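PDB 4B4O: epimerase family protein SDR39U1 from Homo sapiens, which probably works as an NADP-dependent oxidoreductase of the short-chain dehydrogenase/reductase family and binds NADPH. Local coordinates for residues R2-G7 with Q87-A92; D42-A45 with L49-C52; L29-R32 with G37-T40; S81-T86 with E140-L145. The protein carries 3 engineered substitutions. One frame throughout, in Å; residues are numbered along the deposited sequence.

Overall arrangement
All four contacts belong to the Rossmann-type NADPH-binding part of the chain. Contact 1 joins the central strand 2-6 to helix 72-95. Contact 3 pairs the next strand, 26-31, with the short strand 38-40; its centre is about 10 Å from that of contact 1. Contact 2 follows contact 3 along the chain, and its centre lies about 8 Å from that of contact 1, with Leu4 touching Leu49 and Pro50. Contact 4 uses helix 72-95 again, about 10 Å from contact 1 between centres. Contacts 1, 3 and 4 all touch NADPH. Contacts 3 and 4 reach it separately, with their centres about 17 Å apart. Contact 2 does not reach it.

Contact 1 of 4, residues R2-G7 with Q87-A92; sequences RVLVGG and QLLAKA. With NDP (NADPH dihydro-nicotinamide-adenine-dinucleotide phosphate), chain I.
Strand 2-6 opens the Rossmann fold, and Leu4 and Gly6 on it meet Leu89 of helix 72-95. The contact is small, buried and apolar. Leu89 reaches from the helix to the strand and divides its two methyl groups between the two residues. Leu89 CD2 meets Leu4 CD2 at 4.2 Å, and the two leucine side chains meet at a slant. Leu89 CD1 lies over the backbone of Gly6, 4.4 Å from Gly6 CA. A side chain on Gly6 would point toward the helix, into the place that CD1 takes. The CB of Leu4 points toward the helix, and CG anti to the backbone N (chi1 -174°) then sets where CD2 meets Leu89. The strand ends at Gly6, and Gly7 begins the turn toward the cofactor. Gly7 has a positive phi of 69°, and Gly7 O comes within 3.5 Å of NADPH C4B, on the adenosine ribose. The glycines that follow, Gly8, Gly10 and Gly13, fit the glycine-rich dinucleotide-binding motif. Strand 2-6 lies between strands 26-31 and 54-57 in the parallel sheet. Leu4 also touches Thr28 and Val30 on the first of these, while Leu89 reaches Asn57 on the second and Trp41 of helix 41-47.

Contact 2 of 4, residues D42-A45 with L49-C52; sequences DELA and LPSC
Leu44 CD1 carries this contact and touches both Leu49 and Pro50. Leu44 CD1 sits over the backbone of Leu49, 3.8 Å from Leu49 CA and 4.0 Å from Leu49 N. Leu44 CD1 is also 4.2 Å from Leu49 CD1 and 4.1 Å from Pro50 CD. One branch of Leu44 therefore meets the backbone, a side chain and the ring together. Leu44 holds CG anti to its backbone N, with chi1 at 176°. This turns the branched end toward the loop, although the bond from CA to CB does not point there. The CB of Leu49 points away from helix 41-47, yet its CD1 still meets Leu44. The two segments lie on the beta-alpha-beta crossover from strand 38-40 to strand 54-57. Leu44 is on its helix, and residues 49-52 are in the loop that leads into the second strand. Further out, Leu44 and Leu49 both pack on Ala92 of helix 72-95. Leu49 also touches Ala96 and Pro100, and Pro50 rests against Ile39. Within helix 41-47, Ser47 OG is hydrogen-bonded to Glu43 O.

Contact 3 of 4, residues L29-R32 with G37-T40; sequences LVSR and GRIT. With NDP (NADPH dihydro-nicotinamide-adenine-dinucleotide phosphate), chain I.
Three backbone hydrogen bonds join Leu29 and Ser31 to Gly37 and Ile39. Leu29 N donates to Gly37 O at 2.9 Å. Ile39 N donates to Leu29 O at 2.8 Å, and Ser31 N donates to Ile39 O at 3.0 Å. A CA-H...O contact adds to this ladder, with Val30 CA 3.1 Å from Ile39 O. Joined in this way, segments 29-31 and 38-40 run parallel, their axes at 32°. Strand 38-40 stands at the edge of the Rossmann sheet. Ser31 at the end of the first strand and Arg32 just after it face the cofactor phosphate. The side-chain packing is apolar on one face, where Val30 CG2 and Ile39 CG1 are 4.2 Å apart. Leu29 and Arg38 share the other face, CB beside CB. Ser31 and Arg32 then grip the 2'-phosphate of NADPH, by side chain and backbone. Ser31 OG donates to NADPH O3X; Lys33 O is within bonding distance too, but the one hydroxyl proton cannot serve both at once. Arg32 gives NADPH O1X two N-H groups, its backbone N and its NE, the latter at 2.8 Å and nearly straight (170°). Arg32 NH2 meets NADPH O2X at 3.0 Å. A bend at chi3 (-60°) brings the guanidinium of Arg32 back over the adenine, with NADPH C5A 3.4 Å from its plane. Thr40 caps the next helix, its OG1 accepting from Glu43 N.

Contact 4 of 4, residues S81-T86 with E140-L145; sequences SRLETT and EAAARL. With NDP (NADPH dihydro-nicotinamide-adenine-dinucleotide phosphate), chain I.
Thr86 CG2 makes the close part of this contact, set against Ala142 and Ala143 near the end of helix 131-143. Thr86 CG2 is 3.5 Å from Ala143 CB and 4.0 Å from Ala142 CB. The small alanines let the two helices come near: the CA atoms of Thr86 and Ala143 are 5.7 Å apart. Thr86 places CG2 anti to its backbone N (chi1 -59°, measured to OG1). The methyl thus faces the alanines, and OG1 turns back along its own helix. There Thr86 OG1 donates to Arg82 O at 2.7 Å. Thr86 N binds the same oxygen from the opposite face of its carbonyl plane. Asn57 ND2 is also hydrogen-bonded to Thr86 OG1. The Leu83 side is looser and partly open to solvent. Leu83 CD2 is 4.4 Å from Ala142 CB, a longer contact than those of Thr86. One turn before Thr86, Arg82 points to the cofactor. Arg82 NH2 donates to NADPH O2D, on the nicotinamide ribose, at 2.9 Å, and NE adds a weak bond to the same oxygen. NH1 is hydrogen-bonded to Glu61 O and Val78 O. A leucine in place of Arg82 would probably leave O2D without these donors and the nicotinamide ribose less firmly held. Helices 72-95 and 131-143 pack side by side here against strand 102-108, where Thr86 and Ala143 both touch Leu105 and Trp103 NE1 is hydrogen-bonded to Ala143 O.

Contact 1 of 4, residues R2-G7 with Q87-A92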
# COMPACT_ATOMS: atom_id res chain seq x y z
N ARG A 2 -18.31 -12.45 -0.13
CA ARG A 2 -17.15 -13.31 0.09
C ARG A 2 -15.93 -12.78 -0.67
O ARG A 2 -16.01 -12.55 -1.87
CB ARG A 2 -17.57 -14.72 -0.27
CG ARG A 2 -16.47 -15.77 -0.52
CD ARG A 2 -16.75 -17.21 0.07
NE ARG A 2 -16.00 -17.49 1.33
CZ ARG A 2 -16.43 -18.14 2.45
NH1 ARG A 2 -17.68 -18.62 2.58
NH2 ARG A 2 -15.60 -18.29 3.49
N VAL A 3 -14.84 -12.46 0.05
CA VAL A 3 -13.67 -11.80 -0.55
C VAL A 3 -12.41 -12.67 -0.50
O VAL A 3 -12.09 -13.22 0.53
CB VAL A 3 -13.34 -10.44 0.14
CG1 VAL A 3 -12.24 -9.72 -0.62
CG2 VAL A 3 -14.58 -9.57 0.28
N LEU A 4 -11.74 -12.81 -1.63
CA LEU A 4 -10.49 -13.57 -1.73
C LEU A 4 -9.34 -12.58 -1.67
O LEU A 4 -9.26 -11.70 -2.51
CB LEU A 4 -10.46 -14.34 -3.06
CG LEU A 4 -9.31 -15.33 -3.33
CD1 LEU A 4 -9.30 -16.40 -2.25
CD2 LEU A 4 -9.44 -15.97 -4.70
N VAL A 5 -8.46 -12.69 -0.67
CA VAL A 5 -7.38 -11.72 -0.51
C VAL A 5 -6.01 -12.34 -0.70
O VAL A 5 -5.49 -13.00 0.19
CB VAL A 5 -7.41 -10.99 0.86
CG1 VAL A 5 -6.19 -10.09 0.98
CG2 VAL A 5 -8.70 -10.22 1.03
N GLY A 6 -5.42 -12.09 -1.86
CA GLY A 6 -4.07 -12.52 -2.12
C GLY A 6 -3.06 -11.76 -1.28
O GLY A 6 -3.10 -10.53 -1.19
N GLY A 7 -2.16 -12.49 -0.62
CA GLY A 7 -1.19 -11.88 0.28
C GLY A 7 -1.80 -11.31 1.53
O GLY A 7 -1.18 -10.53 2.24
N GLN A 87 -1.08 -11.66 -11.99
CA GLN A 87 -1.47 -12.25 -13.28
C GLN A 87 -2.24 -13.53 -13.06
O GLN A 87 -3.20 -13.83 -13.76
CB GLN A 87 -0.22 -12.48 -14.14
CG GLN A 87 -0.48 -13.11 -15.49
CD GLN A 87 0.14 -12.32 -16.65
OE1 GLN A 87 0.90 -12.86 -17.50
NE2 GLN A 87 -0.19 -11.02 -16.71
N LEU A 88 -1.83 -14.28 -12.04
CA LEU A 88 -2.43 -15.57 -11.73
C LEU A 88 -3.87 -15.38 -11.28
O LEU A 88 -4.75 -16.16 -11.65
CB LEU A 88 -1.62 -16.25 -10.62
CG LEU A 88 -1.40 -17.77 -10.67
CD1 LEU A 88 -1.33 -18.38 -12.06
CD2 LEU A 88 -0.11 -18.07 -9.89
N LEU A 89 -4.10 -14.35 -10.48
CA LEU A 89 -5.44 -13.99 -10.06
C LEU A 89 -6.28 -13.48 -11.23
O LEU A 89 -7.44 -13.86 -11.39
CB LEU A 89 -5.39 -12.92 -8.95
CG LEU A 89 -5.36 -13.48 -7.52
CD1 LEU A 89 -5.04 -12.43 -6.45
CD2 LEU A 89 -6.69 -14.16 -7.23
N ALA A 90 -5.68 -12.61 -12.04
CA ALA A 90 -6.35 -12.07 -13.23
C ALA A 90 -6.84 -13.16 -14.18
O ALA A 90 -8.00 -13.18 -14.57
CB ALA A 90 -5.41 -11.12 -13.95
N LYS A 91 -5.96 -14.08 -14.53
CA LYS A 91 -6.32 -15.20 -15.39
C LYS A 91 -7.38 -16.09 -14.77
O LYS A 91 -8.25 -16.61 -15.46
CB LYS A 91 -5.08 -16.00 -15.79
CG LYS A 91 -4.15 -15.23 -16.71
CD LYS A 91 -2.96 -16.07 -17.19
CE LYS A 91 -2.02 -15.30 -18.14
NZ LYS A 91 -1.47 -16.20 -19.20
N ALA A 92 -7.32 -16.27 -13.45
CA ALA A 92 -8.29 -17.10 -12.73
C ALA A 92 -9.67 -16.47 -12.78
O ALA A 92 -10.67 -17.16 -12.98
CB ALA A 92 -7.85 -17.33 -11.30
PA NDP I . 3.46 -7.26 3.70
O1A NDP I . 4.94 -7.54 3.36
O2A NDP I . 3.00 -7.15 5.16
O5B NDP I . 2.46 -8.41 3.11
C5B NDP I . 2.86 -9.04 1.90
C4B NDP I . 2.25 -10.42 1.87
O4B NDP I . 2.48 -10.94 0.57
C3B NDP I . 2.89 -11.36 2.90
O3B NDP I . 2.06 -11.59 4.07
C2B NDP I . 3.10 -12.66 2.13
O2B NDP I . 2.03 -13.57 2.34
C1B NDP I . 3.03 -12.25 0.69
N9A NDP I . 4.41 -12.23 0.20
C8A NDP I . 5.56 -11.73 0.76
N7A NDP I . 6.64 -12.02 -0.09
C5A NDP I . 6.14 -12.71 -1.15
C6A NDP I . 6.66 -13.31 -2.39
N6A NDP I . 7.96 -13.22 -2.72
N1A NDP I . 5.80 -13.94 -3.21
C2A NDP I . 4.48 -14.03 -2.88
N3A NDP I . 3.92 -13.48 -1.78
C4A NDP I . 4.69 -12.83 -0.94
O3 NDP I . 3.18 -5.91 2.84
PN NDP I . 2.02 -4.85 3.18
O1N NDP I . 0.85 -5.58 3.81
O2N NDP I . 2.61 -3.70 3.95
O5D NDP I . 1.63 -4.28 1.69
C5D NDP I . 1.02 -5.26 0.81
C4D NDP I . 1.10 -4.84 -0.64
O4D NDP I . 0.83 -3.45 -0.65
C3D NDP I . 2.49 -5.01 -1.29
O3D NDP I . 2.36 -5.46 -2.68
C2D NDP I . 3.12 -3.62 -1.17
O2D NDP I . 3.97 -3.17 -2.24
C1D NDP I . 1.91 -2.72 -1.25
N1N NDP I . 2.10 -1.41 -0.61
C2N NDP I . 2.44 -1.30 0.68
C3N NDP I . 2.62 -0.07 1.26
C7N NDP I . 2.98 -0.00 2.70
O7N NDP I . 2.80 -1.01 3.38
N7N NDP I . 3.48 1.11 3.23
C4N NDP I . 2.40 1.19 0.50
C5N NDP I . 2.02 0.96 -0.89
C6N NDP I . 1.88 -0.32 -1.38
P2B NDP I . 2.38 -15.17 2.57
O1X NDP I . 2.70 -15.74 1.21
O2X NDP I . 3.58 -15.25 3.56
O3X NDP I . 0.98 -15.58 3.11

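Contact 2 of 4, residues D42-A45 with L49-C52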
# COMPACT_ATOMS: atom_id res chain seq x y z
N ASP A 42 -0.22 -22.37 -5.57
CA ASP A 42 -0.19 -23.60 -6.34
C ASP A 42 -1.59 -24.17 -6.52
O ASP A 42 -1.92 -24.69 -7.58
CB ASP A 42 0.72 -24.65 -5.68
CG ASP A 42 2.20 -24.29 -5.76
OD1 ASP A 42 2.56 -23.34 -6.51
OD2 ASP A 42 3.00 -24.96 -5.08
N GLU A 43 -2.39 -24.09 -5.47
CA GLU A 43 -3.74 -24.60 -5.50
C GLU A 43 -4.63 -23.76 -6.41
O GLU A 43 -5.43 -24.31 -7.14
CB GLU A 43 -4.30 -24.71 -4.08
CG GLU A 43 -5.82 -24.89 -3.90
CD GLU A 43 -6.14 -25.24 -2.42
OE1 GLU A 43 -5.33 -24.87 -1.51
OE2 GLU A 43 -7.17 -25.92 -2.16
N LEU A 44 -4.45 -22.44 -6.40
CA LEU A 44 -5.20 -21.56 -7.29
C LEU A 44 -4.93 -21.85 -8.76
O LEU A 44 -5.83 -21.82 -9.58
CB LEU A 44 -4.87 -20.10 -6.98
CG LEU A 44 -5.49 -19.02 -7.86
CD1 LEU A 44 -6.98 -18.90 -7.58
CD2 LEU A 44 -4.77 -17.72 -7.61
N ALA A 45 -3.67 -22.10 -9.09
CA ALA A 45 -3.29 -22.39 -10.47
C ALA A 45 -3.82 -23.74 -10.91
O ALA A 45 -4.13 -23.93 -12.07
CB ALA A 45 -1.78 -22.35 -10.62
N LEU A 49 -10.23 -20.41 -9.38
CA LEU A 49 -10.68 -19.41 -8.42
C LEU A 49 -11.77 -20.01 -7.53
O LEU A 49 -12.77 -20.50 -8.04
CB LEU A 49 -11.20 -18.18 -9.16
CG LEU A 49 -11.38 -16.88 -8.37
CD1 LEU A 49 -10.08 -16.13 -8.12
CD2 LEU A 49 -12.39 -15.98 -9.07
N PRO A 50 -11.60 -19.99 -6.19
CA PRO A 50 -12.69 -20.46 -5.33
C PRO A 50 -13.86 -19.50 -5.38
O PRO A 50 -13.69 -18.35 -5.83
CB PRO A 50 -12.08 -20.47 -3.93
CG PRO A 50 -10.89 -19.59 -4.00
CD PRO A 50 -10.41 -19.60 -5.42
N SER A 51 -15.02 -19.95 -4.94
CA SER A 51 -16.23 -19.11 -4.97
C SER A 51 -15.98 -17.82 -4.19
O SER A 51 -15.59 -17.84 -3.02
CB SER A 51 -17.45 -19.84 -4.39
OG SER A 51 -17.60 -21.13 -4.95
N CYS A 52 -16.14 -16.70 -4.88
CA CYS A 52 -16.02 -15.42 -4.25
C CYS A 52 -16.75 -14.36 -5.07
O CYS A 52 -16.88 -14.47 -6.30
CB CYS A 52 -14.55 -15.04 -4.07
SG CYS A 52 -13.64 -14.89 -5.61

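Contact 3 of 4, residues L29-R32 with G37-T40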
# COMPACT_ATOMS: atom_id res chain seq x y z
N LEU A 29 -7.89 -16.23 2.26
CA LEU A 29 -6.59 -15.68 1.87
C LEU A 29 -5.93 -16.56 0.83
O LEU A 29 -6.14 -17.76 0.82
CB LEU A 29 -5.65 -15.53 3.08
CG LEU A 29 -6.22 -14.92 4.36
CD1 LEU A 29 -5.18 -14.87 5.45
CD2 LEU A 29 -6.77 -13.52 4.09
N VAL A 30 -5.17 -15.96 -0.08
CA VAL A 30 -4.22 -16.72 -0.89
C VAL A 30 -2.83 -16.48 -0.31
O VAL A 30 -2.45 -15.35 -0.06
CB VAL A 30 -4.24 -16.35 -2.39
CG1 VAL A 30 -3.42 -17.35 -3.17
CG2 VAL A 30 -5.66 -16.35 -2.91
N SER A 31 -2.10 -17.57 -0.08
CA SER A 31 -0.84 -17.50 0.63
C SER A 31 0.13 -18.52 0.05
O SER A 31 -0.28 -19.49 -0.57
CB SER A 31 -1.09 -17.80 2.12
OG SER A 31 0.12 -17.96 2.83
N ARG A 32 1.42 -18.30 0.28
CA ARG A 32 2.43 -19.29 -0.09
C ARG A 32 2.40 -20.52 0.80
O ARG A 32 2.86 -21.58 0.41
CB ARG A 32 3.82 -18.69 -0.04
CG ARG A 32 4.11 -17.77 -1.21
CD ARG A 32 5.39 -17.00 -0.98
NE ARG A 32 5.28 -16.19 0.22
CZ ARG A 32 6.27 -15.54 0.80
NH1 ARG A 32 7.49 -15.58 0.29
NH2 ARG A 32 6.03 -14.86 1.90
N GLY A 37 -8.69 -21.11 6.43
CA GLY A 37 -9.11 -19.82 5.92
C GLY A 37 -8.32 -19.35 4.72
O GLY A 37 -8.37 -18.16 4.37
N ARG A 38 -7.60 -20.26 4.07
CA ARG A 38 -6.74 -19.87 2.94
C ARG A 38 -6.44 -20.99 1.96
O ARG A 38 -6.53 -22.16 2.29
CB ARG A 38 -5.42 -19.30 3.47
CG ARG A 38 -4.73 -20.23 4.46
CD ARG A 38 -3.36 -19.72 4.82
NE ARG A 38 -3.31 -19.03 6.10
CZ ARG A 38 -2.17 -18.59 6.66
NH1 ARG A 38 -0.99 -18.76 6.04
NH2 ARG A 38 -2.21 -17.97 7.85
N ILE A 39 -6.10 -20.59 0.74
CA ILE A 39 -5.62 -21.50 -0.28
C ILE A 39 -4.26 -21.02 -0.76
O ILE A 39 -3.95 -19.85 -0.67
CB ILE A 39 -6.63 -21.64 -1.48
CG1 ILE A 39 -6.75 -20.34 -2.30
CG2 ILE A 39 -8.03 -22.01 -0.97
CD1 ILE A 39 -7.45 -20.49 -3.63
N THR A 40 -3.45 -21.93 -1.27
CA THR A 40 -2.12 -21.59 -1.77
C THR A 40 -2.14 -21.16 -3.24
O THR A 40 -3.11 -21.40 -3.96
CB THR A 40 -1.14 -22.76 -1.63
OG1 THR A 40 -1.61 -23.84 -2.43
CG2 THR A 40 -1.04 -23.22 -0.20
PA NDP I . 3.46 -7.26 3.70
O1A NDP I . 4.94 -7.54 3.36
O2A NDP I . 3.00 -7.15 5.16
O5B NDP I . 2.46 -8.41 3.11
C5B NDP I . 2.86 -9.04 1.90
C4B NDP I . 2.25 -10.42 1.87
O4B NDP I . 2.48 -10.94 0.57
C3B NDP I . 2.89 -11.36 2.90
O3B NDP I . 2.06 -11.59 4.07
C2B NDP I . 3.10 -12.66 2.13
O2B NDP I . 2.03 -13.57 2.34
C1B NDP I . 3.03 -12.25 0.69
N9A NDP I . 4.41 -12.23 0.20
C8A NDP I . 5.56 -11.73 0.76
N7A NDP I . 6.64 -12.02 -0.09
C5A NDP I . 6.14 -12.71 -1.15
C6A NDP I . 6.66 -13.31 -2.39
N6A NDP I . 7.96 -13.22 -2.72
N1A NDP I . 5.80 -13.94 -3.21
C2A NDP I . 4.48 -14.03 -2.88
N3A NDP I . 3.92 -13.48 -1.78
C4A NDP I . 4.69 -12.83 -0.94
O3 NDP I . 3.18 -5.91 2.84
PN NDP I . 2.02 -4.85 3.18
O1N NDP I . 0.85 -5.58 3.81
O2N NDP I . 2.61 -3.70 3.95
O5D NDP I . 1.63 -4.28 1.69
C5D NDP I . 1.02 -5.26 0.81
C4D NDP I . 1.10 -4.84 -0.64
O4D NDP I . 0.83 -3.45 -0.65
C3D NDP I . 2.49 -5.01 -1.29
O3D NDP I . 2.36 -5.46 -2.68
C2D NDP I . 3.12 -3.62 -1.17
O2D NDP I . 3.97 -3.17 -2.24
C1D NDP I . 1.91 -2.72 -1.25
N1N NDP I . 2.10 -1.41 -0.61
C2N NDP I . 2.44 -1.30 0.68
C3N NDP I . 2.62 -0.07 1.26
C7N NDP I . 2.98 -0.00 2.70
O7N NDP I . 2.80 -1.01 3.38
N7N NDP I . 3.48 1.11 3.23
C4N NDP I . 2.40 1.19 0.50
C5N NDP I . 2.02 0.96 -0.89
C6N NDP I . 1.88 -0.32 -1.38
P2B NDP I . 2.38 -15.17 2.57
O1X NDP I . 2.70 -15.74 1.21
O2X NDP I . 3.58 -15.25 3.56
O3X NDP I . 0.98 -15.58 3.11

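Contact 4 of 4, residues S81-T86 with E140-L145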
# COMPACT_ATOMS: atom_id res chain seq x y z
N SER A 81 7.28 -11.25 -7.88
CA SER A 81 6.28 -11.57 -6.87
C SER A 81 4.97 -10.82 -7.11
O SER A 81 3.90 -11.35 -6.85
CB SER A 81 6.82 -11.27 -5.45
OG SER A 81 7.00 -9.88 -5.22
N ARG A 82 5.06 -9.57 -7.54
CA ARG A 82 3.88 -8.77 -7.79
C ARG A 82 3.20 -9.10 -9.13
O ARG A 82 1.98 -9.28 -9.17
CB ARG A 82 4.21 -7.27 -7.68
CG ARG A 82 4.49 -6.85 -6.25
CD ARG A 82 5.20 -5.53 -6.09
NE ARG A 82 5.25 -5.16 -4.68
CZ ARG A 82 6.20 -5.53 -3.82
NH1 ARG A 82 7.23 -6.30 -4.19
NH2 ARG A 82 6.11 -5.13 -2.56
N LEU A 83 3.96 -9.19 -10.21
CA LEU A 83 3.36 -9.50 -11.51
C LEU A 83 2.77 -10.92 -11.56
O LEU A 83 1.67 -11.12 -12.07
CB LEU A 83 4.39 -9.34 -12.64
CG LEU A 83 5.22 -8.07 -12.86
CD1 LEU A 83 6.04 -8.17 -14.14
CD2 LEU A 83 4.33 -6.83 -12.88
N GLU A 84 3.49 -11.91 -11.04
CA GLU A 84 3.05 -13.30 -11.15
C GLU A 84 1.79 -13.53 -10.35
O GLU A 84 0.83 -14.05 -10.88
CB GLU A 84 4.15 -14.29 -10.76
CG GLU A 84 5.29 -14.31 -11.75
CD GLU A 84 6.50 -15.12 -11.29
OE1 GLU A 84 6.32 -16.13 -10.53
OE2 GLU A 84 7.63 -14.81 -11.75
N THR A 85 1.79 -13.14 -9.08
CA THR A 85 0.58 -13.31 -8.25
C THR A 85 -0.61 -12.54 -8.84
O THR A 85 -1.70 -13.08 -8.94
CB THR A 85 0.77 -12.88 -6.78
OG1 THR A 85 1.09 -11.49 -6.72
CG2 THR A 85 1.84 -13.73 -6.12
N THR A 86 -0.37 -11.31 -9.27
CA THR A 86 -1.44 -10.53 -9.87
C THR A 86 -1.98 -11.19 -11.15
O THR A 86 -3.18 -11.28 -11.36
CB THR A 86 -0.98 -9.08 -10.15
OG1 THR A 86 -0.56 -8.47 -8.93
CG2 THR A 86 -2.10 -8.22 -10.79
N GLU A 140 0.04 -2.86 -12.64
CA GLU A 140 -1.33 -2.55 -13.01
C GLU A 140 -1.70 -3.24 -14.31
O GLU A 140 -2.81 -3.76 -14.44
CB GLU A 140 -1.53 -1.02 -13.08
CG GLU A 140 -1.40 -0.39 -11.70
CD GLU A 140 -1.56 1.14 -11.65
OE1 GLU A 140 -1.93 1.76 -12.67
OE2 GLU A 140 -1.31 1.70 -10.55
N ALA A 141 -0.77 -3.28 -15.26
CA ALA A 141 -1.04 -3.99 -16.52
C ALA A 141 -1.38 -5.45 -16.26
O ALA A 141 -2.22 -6.04 -16.95
CB ALA A 141 0.17 -3.90 -17.44
N ALA A 142 -0.70 -6.05 -15.29
CA ALA A 142 -0.87 -7.45 -14.98
C ALA A 142 -2.28 -7.72 -14.44
O ALA A 142 -2.82 -8.81 -14.63
CB ALA A 142 0.20 -7.88 -13.99
N ALA A 143 -2.85 -6.73 -13.78
CA ALA A 143 -4.18 -6.87 -13.20
C ALA A 143 -5.30 -6.64 -14.21
O ALA A 143 -6.45 -6.98 -13.92
CB ALA A 143 -4.34 -5.90 -12.03
N ARG A 144 -5.00 -6.03 -15.35
CA ARG A 144 -6.06 -5.45 -16.18
C ARG A 144 -6.86 -6.53 -16.90
O ARG A 144 -6.33 -7.29 -17.68
CB ARG A 144 -5.48 -4.46 -17.20
CG ARG A 144 -6.43 -3.75 -18.21
CD ARG A 144 -5.81 -2.43 -18.56
NE ARG A 144 -5.67 -1.50 -17.43
CZ ARG A 144 -4.56 -0.86 -17.02
NH1 ARG A 144 -3.39 -0.97 -17.66
NH2 ARG A 144 -4.63 -0.08 -15.93
N LEU A 145 -8.15 -6.58 -16.62
CA LEU A 145 -9.08 -7.49 -17.26
C LEU A 145 -9.69 -6.79 -18.47
O LEU A 145 -9.98 -5.60 -18.41
CB LEU A 145 -10.22 -7.87 -16.32
CG LEU A 145 -9.91 -8.45 -14.93
CD1 LEU A 145 -11.17 -8.58 -14.08
CD2 LEU A 145 -9.22 -9.81 -15.09
PA NDP I . 3.46 -7.26 3.70
O1A NDP I . 4.94 -7.54 3.36
O2A NDP I . 3.00 -7.15 5.16
O5B NDP I . 2.46 -8.41 3.11
C5B NDP I . 2.86 -9.04 1.90
C4B NDP I . 2.25 -10.42 1.87
O4B NDP I . 2.48 -10.94 0.57
C3B NDP I . 2.89 -11.36 2.90
O3B NDP I . 2.06 -11.59 4.07
C2B NDP I . 3.10 -12.66 2.13
O2B NDP I . 2.03 -13.57 2.34
C1B NDP I . 3.03 -12.25 0.69
N9A NDP I . 4.41 -12.23 0.20
C8A NDP I . 5.56 -11.73 0.76
N7A NDP I . 6.64 -12.02 -0.09
C5A NDP I . 6.14 -12.71 -1.15
C6A NDP I . 6.66 -13.31 -2.39
N6A NDP I . 7.96 -13.22 -2.72
N1A NDP I . 5.80 -13.94 -3.21
C2A NDP I . 4.48 -14.03 -2.88
N3A NDP I . 3.92 -13.48 -1.78
C4A NDP I . 4.69 -12.83 -0.94
O3 NDP I . 3.18 -5.91 2.84
PN NDP I . 2.02 -4.85 3.18
O1N NDP I . 0.85 -5.58 3.81
O2N NDP I . 2.61 -3.70 3.95
O5D NDP I . 1.63 -4.28 1.69
C5D NDP I . 1.02 -5.26 0.81
C4D NDP I . 1.10 -4.84 -0.64
O4D NDP I . 0.83 -3.45 -0.65
C3D NDP I . 2.49 -5.01 -1.29
O3D NDP I . 2.36 -5.46 -2.68
C2D NDP I . 3.12 -3.62 -1.17
O2D NDP I . 3.97 -3.17 -2.24
C1D NDP I . 1.91 -2.72 -1.25
N1N NDP I . 2.10 -1.41 -0.61
C2N NDP I . 2.44 -1.30 0.68
C3N NDP I . 2.62 -0.07 1.26
C7N NDP I . 2.98 -0.00 2.70
O7N NDP I . 2.80 -1.01 3.38
N7N NDP I . 3.48 1.11 3.23
C4N NDP I . 2.40 1.19 0.50
C5N NDP I . 2.02 0.96 -0.89
C6N NDP I . 1.88 -0.32 -1.38
P2B NDP I . 2.38 -15.17 2.57
O1X NDP I . 2.70 -15.74 1.21
O2X NDP I . 3.58 -15.25 3.56
O3X NDP I . 0.98 -15.58 3.11